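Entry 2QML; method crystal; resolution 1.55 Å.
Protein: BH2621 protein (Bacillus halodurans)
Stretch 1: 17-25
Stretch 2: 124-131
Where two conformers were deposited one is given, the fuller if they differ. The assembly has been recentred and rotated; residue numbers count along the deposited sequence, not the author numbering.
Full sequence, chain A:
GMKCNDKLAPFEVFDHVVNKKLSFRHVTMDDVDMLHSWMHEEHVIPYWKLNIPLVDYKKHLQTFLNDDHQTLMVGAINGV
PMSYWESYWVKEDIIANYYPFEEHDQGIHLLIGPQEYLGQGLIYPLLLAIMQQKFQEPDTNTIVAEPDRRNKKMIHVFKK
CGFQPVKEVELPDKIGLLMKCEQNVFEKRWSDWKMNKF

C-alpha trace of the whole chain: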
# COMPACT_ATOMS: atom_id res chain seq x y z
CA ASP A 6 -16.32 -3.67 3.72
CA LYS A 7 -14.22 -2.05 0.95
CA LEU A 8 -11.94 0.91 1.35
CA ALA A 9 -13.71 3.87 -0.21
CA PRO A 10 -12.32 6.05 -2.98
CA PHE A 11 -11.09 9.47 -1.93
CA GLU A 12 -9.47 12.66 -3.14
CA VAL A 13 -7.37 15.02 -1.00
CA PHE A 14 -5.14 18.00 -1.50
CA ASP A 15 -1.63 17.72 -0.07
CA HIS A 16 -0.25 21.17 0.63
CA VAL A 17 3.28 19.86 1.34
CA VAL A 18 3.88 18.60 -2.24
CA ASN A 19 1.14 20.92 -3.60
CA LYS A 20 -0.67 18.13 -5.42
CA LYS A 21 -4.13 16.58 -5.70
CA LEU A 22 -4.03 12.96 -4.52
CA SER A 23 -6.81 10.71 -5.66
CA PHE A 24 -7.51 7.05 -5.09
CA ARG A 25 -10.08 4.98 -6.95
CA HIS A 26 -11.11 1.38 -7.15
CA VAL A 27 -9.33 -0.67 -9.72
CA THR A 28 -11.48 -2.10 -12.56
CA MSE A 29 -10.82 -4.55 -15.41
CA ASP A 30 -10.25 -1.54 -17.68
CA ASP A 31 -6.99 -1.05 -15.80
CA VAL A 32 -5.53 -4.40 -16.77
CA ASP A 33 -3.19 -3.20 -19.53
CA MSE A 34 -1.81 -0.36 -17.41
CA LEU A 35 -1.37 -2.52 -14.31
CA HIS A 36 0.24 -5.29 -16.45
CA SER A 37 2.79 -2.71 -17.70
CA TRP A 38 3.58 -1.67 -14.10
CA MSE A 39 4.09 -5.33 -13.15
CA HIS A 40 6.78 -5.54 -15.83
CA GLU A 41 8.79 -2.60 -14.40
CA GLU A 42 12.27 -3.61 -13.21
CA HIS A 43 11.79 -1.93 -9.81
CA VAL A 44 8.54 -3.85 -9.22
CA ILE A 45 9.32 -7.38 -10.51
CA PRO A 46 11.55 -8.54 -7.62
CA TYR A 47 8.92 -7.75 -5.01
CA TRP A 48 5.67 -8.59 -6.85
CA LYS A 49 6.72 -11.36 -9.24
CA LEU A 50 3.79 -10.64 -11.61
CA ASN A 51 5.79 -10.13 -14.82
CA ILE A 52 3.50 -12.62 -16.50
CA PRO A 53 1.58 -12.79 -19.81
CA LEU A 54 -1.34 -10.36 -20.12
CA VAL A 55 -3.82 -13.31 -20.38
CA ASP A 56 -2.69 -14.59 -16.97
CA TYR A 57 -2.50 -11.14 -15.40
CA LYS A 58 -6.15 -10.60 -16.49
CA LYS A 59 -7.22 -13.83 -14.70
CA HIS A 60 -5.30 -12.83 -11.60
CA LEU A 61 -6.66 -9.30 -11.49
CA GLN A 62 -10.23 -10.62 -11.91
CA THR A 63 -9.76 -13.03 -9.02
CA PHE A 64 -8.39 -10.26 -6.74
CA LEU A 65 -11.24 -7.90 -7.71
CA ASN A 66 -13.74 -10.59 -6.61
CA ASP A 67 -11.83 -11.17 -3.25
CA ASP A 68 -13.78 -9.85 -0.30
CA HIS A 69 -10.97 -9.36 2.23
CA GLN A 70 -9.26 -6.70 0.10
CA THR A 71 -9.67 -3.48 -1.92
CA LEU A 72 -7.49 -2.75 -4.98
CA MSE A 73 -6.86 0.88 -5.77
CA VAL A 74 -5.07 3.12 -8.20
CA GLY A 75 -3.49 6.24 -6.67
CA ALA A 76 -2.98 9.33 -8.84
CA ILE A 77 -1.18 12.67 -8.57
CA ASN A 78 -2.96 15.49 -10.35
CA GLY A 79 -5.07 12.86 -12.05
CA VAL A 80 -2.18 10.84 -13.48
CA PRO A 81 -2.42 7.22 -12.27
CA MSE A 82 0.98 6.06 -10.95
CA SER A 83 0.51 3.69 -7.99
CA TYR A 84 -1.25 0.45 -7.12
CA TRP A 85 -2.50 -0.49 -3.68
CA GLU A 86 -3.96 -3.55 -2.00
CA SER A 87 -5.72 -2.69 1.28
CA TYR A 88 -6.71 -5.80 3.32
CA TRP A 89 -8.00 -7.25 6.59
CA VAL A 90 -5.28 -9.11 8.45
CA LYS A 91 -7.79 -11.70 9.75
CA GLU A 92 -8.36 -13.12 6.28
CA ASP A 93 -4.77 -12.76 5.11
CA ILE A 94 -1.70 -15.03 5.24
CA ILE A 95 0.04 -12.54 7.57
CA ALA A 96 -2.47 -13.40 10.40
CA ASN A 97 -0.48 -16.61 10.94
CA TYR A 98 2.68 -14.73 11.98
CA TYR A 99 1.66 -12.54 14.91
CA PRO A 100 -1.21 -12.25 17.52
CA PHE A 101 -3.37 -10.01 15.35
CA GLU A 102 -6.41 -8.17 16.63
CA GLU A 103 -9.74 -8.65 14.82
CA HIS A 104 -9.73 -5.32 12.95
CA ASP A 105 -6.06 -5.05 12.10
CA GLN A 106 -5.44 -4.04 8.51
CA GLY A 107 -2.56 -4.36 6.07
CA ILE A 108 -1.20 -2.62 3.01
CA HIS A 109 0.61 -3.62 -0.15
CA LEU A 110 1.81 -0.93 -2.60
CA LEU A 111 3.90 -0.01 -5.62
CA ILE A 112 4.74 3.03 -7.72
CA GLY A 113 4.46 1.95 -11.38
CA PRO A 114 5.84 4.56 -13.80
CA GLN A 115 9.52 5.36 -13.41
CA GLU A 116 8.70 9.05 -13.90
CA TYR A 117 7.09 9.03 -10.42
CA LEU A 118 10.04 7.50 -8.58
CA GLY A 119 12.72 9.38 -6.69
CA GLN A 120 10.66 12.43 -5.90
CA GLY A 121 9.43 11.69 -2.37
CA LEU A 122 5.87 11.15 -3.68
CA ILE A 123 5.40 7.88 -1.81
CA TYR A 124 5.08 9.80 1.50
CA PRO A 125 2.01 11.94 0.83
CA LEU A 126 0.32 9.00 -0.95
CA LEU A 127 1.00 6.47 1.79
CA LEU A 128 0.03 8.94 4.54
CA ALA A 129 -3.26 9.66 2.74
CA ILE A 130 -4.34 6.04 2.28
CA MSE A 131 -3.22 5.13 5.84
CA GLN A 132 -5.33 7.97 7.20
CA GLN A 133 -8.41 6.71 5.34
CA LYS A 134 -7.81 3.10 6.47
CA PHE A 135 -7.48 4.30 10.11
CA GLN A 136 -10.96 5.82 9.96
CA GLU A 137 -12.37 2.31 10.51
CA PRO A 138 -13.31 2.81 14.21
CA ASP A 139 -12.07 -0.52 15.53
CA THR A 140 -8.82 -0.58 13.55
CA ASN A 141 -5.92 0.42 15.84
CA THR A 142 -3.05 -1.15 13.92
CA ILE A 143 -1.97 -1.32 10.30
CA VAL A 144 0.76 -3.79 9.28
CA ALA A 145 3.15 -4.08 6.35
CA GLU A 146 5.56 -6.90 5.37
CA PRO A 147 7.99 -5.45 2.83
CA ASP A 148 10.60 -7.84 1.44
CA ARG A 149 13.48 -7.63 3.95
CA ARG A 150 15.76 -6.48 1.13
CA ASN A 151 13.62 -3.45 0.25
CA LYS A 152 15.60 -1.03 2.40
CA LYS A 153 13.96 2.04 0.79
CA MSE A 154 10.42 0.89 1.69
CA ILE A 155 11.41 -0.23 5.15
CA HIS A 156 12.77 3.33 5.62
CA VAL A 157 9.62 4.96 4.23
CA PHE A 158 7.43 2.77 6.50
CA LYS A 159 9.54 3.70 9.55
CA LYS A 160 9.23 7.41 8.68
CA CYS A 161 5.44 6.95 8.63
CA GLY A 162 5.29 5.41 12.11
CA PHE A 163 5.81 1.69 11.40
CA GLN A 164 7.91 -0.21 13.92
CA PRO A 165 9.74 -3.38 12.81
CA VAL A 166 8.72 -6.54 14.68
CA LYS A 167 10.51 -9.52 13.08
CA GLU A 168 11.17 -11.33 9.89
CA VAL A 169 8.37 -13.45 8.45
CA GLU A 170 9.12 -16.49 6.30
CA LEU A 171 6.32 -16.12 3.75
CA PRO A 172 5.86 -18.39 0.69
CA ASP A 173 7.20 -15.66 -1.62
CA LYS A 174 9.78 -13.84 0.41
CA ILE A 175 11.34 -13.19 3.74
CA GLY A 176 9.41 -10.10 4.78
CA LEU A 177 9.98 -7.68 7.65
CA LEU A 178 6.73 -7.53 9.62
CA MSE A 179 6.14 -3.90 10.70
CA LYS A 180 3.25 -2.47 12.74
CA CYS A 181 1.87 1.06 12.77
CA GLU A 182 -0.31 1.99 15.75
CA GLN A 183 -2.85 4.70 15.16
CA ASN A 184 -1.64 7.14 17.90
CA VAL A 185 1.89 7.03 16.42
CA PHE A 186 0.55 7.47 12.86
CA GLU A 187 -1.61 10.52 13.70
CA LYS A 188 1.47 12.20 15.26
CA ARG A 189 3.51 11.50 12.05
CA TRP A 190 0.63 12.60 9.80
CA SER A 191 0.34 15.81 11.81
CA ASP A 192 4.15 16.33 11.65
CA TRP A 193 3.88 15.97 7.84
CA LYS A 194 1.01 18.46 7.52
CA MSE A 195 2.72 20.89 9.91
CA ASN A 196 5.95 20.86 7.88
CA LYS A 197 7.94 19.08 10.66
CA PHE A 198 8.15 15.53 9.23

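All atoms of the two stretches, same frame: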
# COMPACT_ATOMS: atom_id res chain seq x y z
N VAL A 17 1.84 20.01 1.24
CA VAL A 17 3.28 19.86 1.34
C VAL A 17 3.92 19.69 -0.05
O VAL A 17 4.92 20.38 -0.34
CB VAL A 17 3.68 18.72 2.32
CG1 VAL A 17 5.20 18.57 2.36
CG2 VAL A 17 3.12 19.01 3.71
N VAL A 18 3.39 18.80 -0.88
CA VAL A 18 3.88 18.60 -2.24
C VAL A 18 3.09 19.43 -3.27
O VAL A 18 3.44 19.48 -4.45
CB VAL A 18 3.90 17.10 -2.64
CG1 VAL A 18 4.89 16.32 -1.72
CG2 VAL A 18 2.52 16.45 -2.63
N ASN A 19 2.03 20.09 -2.79
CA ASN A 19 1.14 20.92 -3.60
C ASN A 19 0.54 20.12 -4.78
O ASN A 19 0.68 20.48 -5.95
CB ASN A 19 1.91 22.16 -4.07
CG ASN A 19 1.02 23.26 -4.48
OD1 ASN A 19 0.15 23.69 -3.71
ND2 ASN A 19 1.27 23.80 -5.67
N LYS A 20 -0.07 19.00 -4.45
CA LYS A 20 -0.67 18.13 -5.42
C LYS A 20 -2.02 17.63 -4.94
O LYS A 20 -2.30 17.55 -3.74
CB LYS A 20 0.17 16.88 -5.62
CG LYS A 20 1.59 17.04 -6.02
CD LYS A 20 1.74 17.60 -7.38
CE LYS A 20 3.21 17.71 -7.67
NZ LYS A 20 3.35 18.39 -8.95
N LYS A 21 -2.86 17.27 -5.92
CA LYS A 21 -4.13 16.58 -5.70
C LYS A 21 -3.81 15.09 -5.70
O LYS A 21 -3.21 14.61 -6.66
CB LYS A 21 -5.09 16.96 -6.84
CG LYS A 21 -6.30 16.14 -7.04
CD LYS A 21 -6.99 16.53 -8.40
CE LYS A 21 -7.01 18.04 -8.62
NZ LYS A 21 -7.92 18.44 -9.79
N LEU A 22 -4.19 14.40 -4.64
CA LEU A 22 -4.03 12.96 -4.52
C LEU A 22 -5.40 12.34 -4.65
O LEU A 22 -6.34 12.71 -3.95
CB LEU A 22 -3.46 12.57 -3.18
CG LEU A 22 -2.23 13.35 -2.68
CD1 LEU A 22 -1.75 12.72 -1.38
CD2 LEU A 22 -1.16 13.41 -3.74
N SER A 23 -5.52 11.40 -5.55
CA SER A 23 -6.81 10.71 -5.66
C SER A 23 -6.64 9.21 -5.85
O SER A 23 -5.75 8.71 -6.54
CB SER A 23 -7.68 11.29 -6.73
OG SER A 23 -7.06 11.33 -7.96
N PHE A 24 -7.51 8.52 -5.14
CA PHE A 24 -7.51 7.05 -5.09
C PHE A 24 -8.86 6.51 -5.51
O PHE A 24 -9.91 6.93 -4.98
CB PHE A 24 -7.23 6.59 -3.67
CG PHE A 24 -5.81 6.75 -3.23
CD1 PHE A 24 -5.33 8.00 -2.87
CD2 PHE A 24 -4.99 5.66 -3.07
CE1 PHE A 24 -4.01 8.17 -2.39
CE2 PHE A 24 -3.65 5.82 -2.61
CZ PHE A 24 -3.18 7.06 -2.30
N ARG A 25 -8.87 5.58 -6.44
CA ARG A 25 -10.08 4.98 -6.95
C ARG A 25 -9.94 3.49 -6.97
O ARG A 25 -8.84 2.96 -7.01
CB ARG A 25 -10.38 5.49 -8.37
CG ARG A 25 -9.35 5.16 -9.45
CD ARG A 25 -9.86 5.40 -10.83
NE ARG A 25 -8.88 5.12 -11.87
CZ ARG A 25 -8.64 3.91 -12.35
NH1 ARG A 25 -9.23 2.87 -11.83
NH2 ARG A 25 -7.74 3.73 -13.31
N TYR A 124 5.52 9.34 0.17
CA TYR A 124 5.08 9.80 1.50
C TYR A 124 3.69 10.38 1.55
O TYR A 124 2.85 9.87 2.29
CB TYR A 124 6.08 10.80 2.07
CG TYR A 124 7.36 10.17 2.45
CD1 TYR A 124 7.45 9.42 3.61
CD2 TYR A 124 8.48 10.30 1.64
CE1 TYR A 124 8.63 8.81 3.96
CE2 TYR A 124 9.68 9.70 2.00
CZ TYR A 124 9.72 8.95 3.16
OH TYR A 124 10.91 8.35 3.54
N PRO A 125 3.39 11.42 0.76
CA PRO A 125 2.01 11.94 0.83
C PRO A 125 0.94 10.90 0.43
O PRO A 125 -0.18 10.90 0.98
CB PRO A 125 2.03 13.15 -0.14
CG PRO A 125 3.20 12.91 -1.05
CD PRO A 125 4.22 12.24 -0.15
N LEU A 126 1.26 10.04 -0.52
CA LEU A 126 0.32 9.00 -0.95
C LEU A 126 0.06 7.98 0.15
O LEU A 126 -1.09 7.68 0.47
CB LEU A 126 0.82 8.29 -2.17
CG LEU A 126 0.77 9.06 -3.48
CD1 LEU A 126 1.70 8.42 -4.53
CD2 LEU A 126 -0.70 9.21 -3.97
N LEU A 127 1.13 7.44 0.72
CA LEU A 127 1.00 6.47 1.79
C LEU A 127 0.31 7.08 3.01
O LEU A 127 -0.57 6.43 3.59
CB LEU A 127 2.37 5.89 2.14
CG LEU A 127 2.34 4.89 3.28
CD1 LEU A 127 1.53 3.61 2.99
CD2 LEU A 127 3.85 4.52 3.71
N LEU A 128 0.66 8.30 3.39
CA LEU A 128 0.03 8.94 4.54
C LEU A 128 -1.45 9.11 4.29
O LEU A 128 -2.25 8.88 5.19
CB LEU A 128 0.71 10.27 4.83
CG LEU A 128 2.14 10.20 5.39
CD1 LEU A 128 2.71 11.59 5.42
CD2 LEU A 128 2.21 9.60 6.74
N ALA A 129 -1.83 9.48 3.06
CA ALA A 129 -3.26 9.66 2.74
C ALA A 129 -4.09 8.37 2.86
O ALA A 129 -5.16 8.34 3.49
CB ALA A 129 -3.44 10.30 1.32
N ILE A 130 -3.61 7.30 2.25
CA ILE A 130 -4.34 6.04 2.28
C ILE A 130 -4.34 5.46 3.70
O ILE A 130 -5.35 4.89 4.10
CB ILE A 130 -3.84 5.06 1.21
CG1 ILE A 130 -4.86 3.92 1.04
CG2 ILE A 130 -2.40 4.55 1.52
CD1 ILE A 130 -4.63 2.94 -0.13
N MSE A 131 -3.23 5.59 4.44
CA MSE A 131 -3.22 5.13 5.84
C MSE A 131 -4.27 5.86 6.66
O MSE A 131 -5.00 5.24 7.43
CB MSE A 131 -1.86 5.33 6.48
CG MSE A 131 -0.82 4.37 5.95
SE MSE A 131 0.92 4.74 6.75
CE MSE A 131 0.45 4.14 8.57

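The closest approaches in this contact run from side-chain carbon to backbone carbonyl oxygen, yet no hydrogen bond crosses between the stretches. Leu22 CD1 lies 3.4 Å from Pro125 O, and Phe24 CZ lies 3.5 Å from Leu126 O. Neither oxygen depends on the strand for a partner: within the helix, Ala129 N donates to Pro125 O at 3.0 Å and Ile130 N to Leu126 O at 3.1 Å. The strand therefore packs against carbonyls already engaged in helical hydrogen bonding, and the contact is apolar in character.

Strand 20-25 and helix 124-131 approach to 9.5 Å between axes, with their N-to-C directions 50° apart. Strand alternation selects the participants. Leu22 and Phe24 direct CA-to-CB toward the helix, whereas Ser23, between them, points away. Together these two residues supply most of the strand-side area, 62 and 82 Å² of a total of 341 Å² summed over both sides.

Leu22, with chi1 at -48° (m) and chi2 at -175° (t), sends CD1 between two helix residues one turn apart: CD1 is 4.0 Å from Pro125 CB and likewise 4.0 Å from Ala129 CB. Its other methyl, CD2, meets Leu126 CD2 at 4.2 Å. Leu126 starts sideways at CA-to-CB, but the end of its side chain comes nearer the strand, which also brings its CD2 to 3.7 Å from Phe24 CZ.

The Phe24 ring reaches further along the helix, with CE2 3.9 Å from Ile130 CB and CE1 4.3 Å from Ala129 CB. Its helix neighbours lie oblique to the ring. Before the strand, Val18 extends the apolar contact through CG1, 3.9 Å from Pro125 CG. Leu127, by contrast, is buried but points away and takes no part.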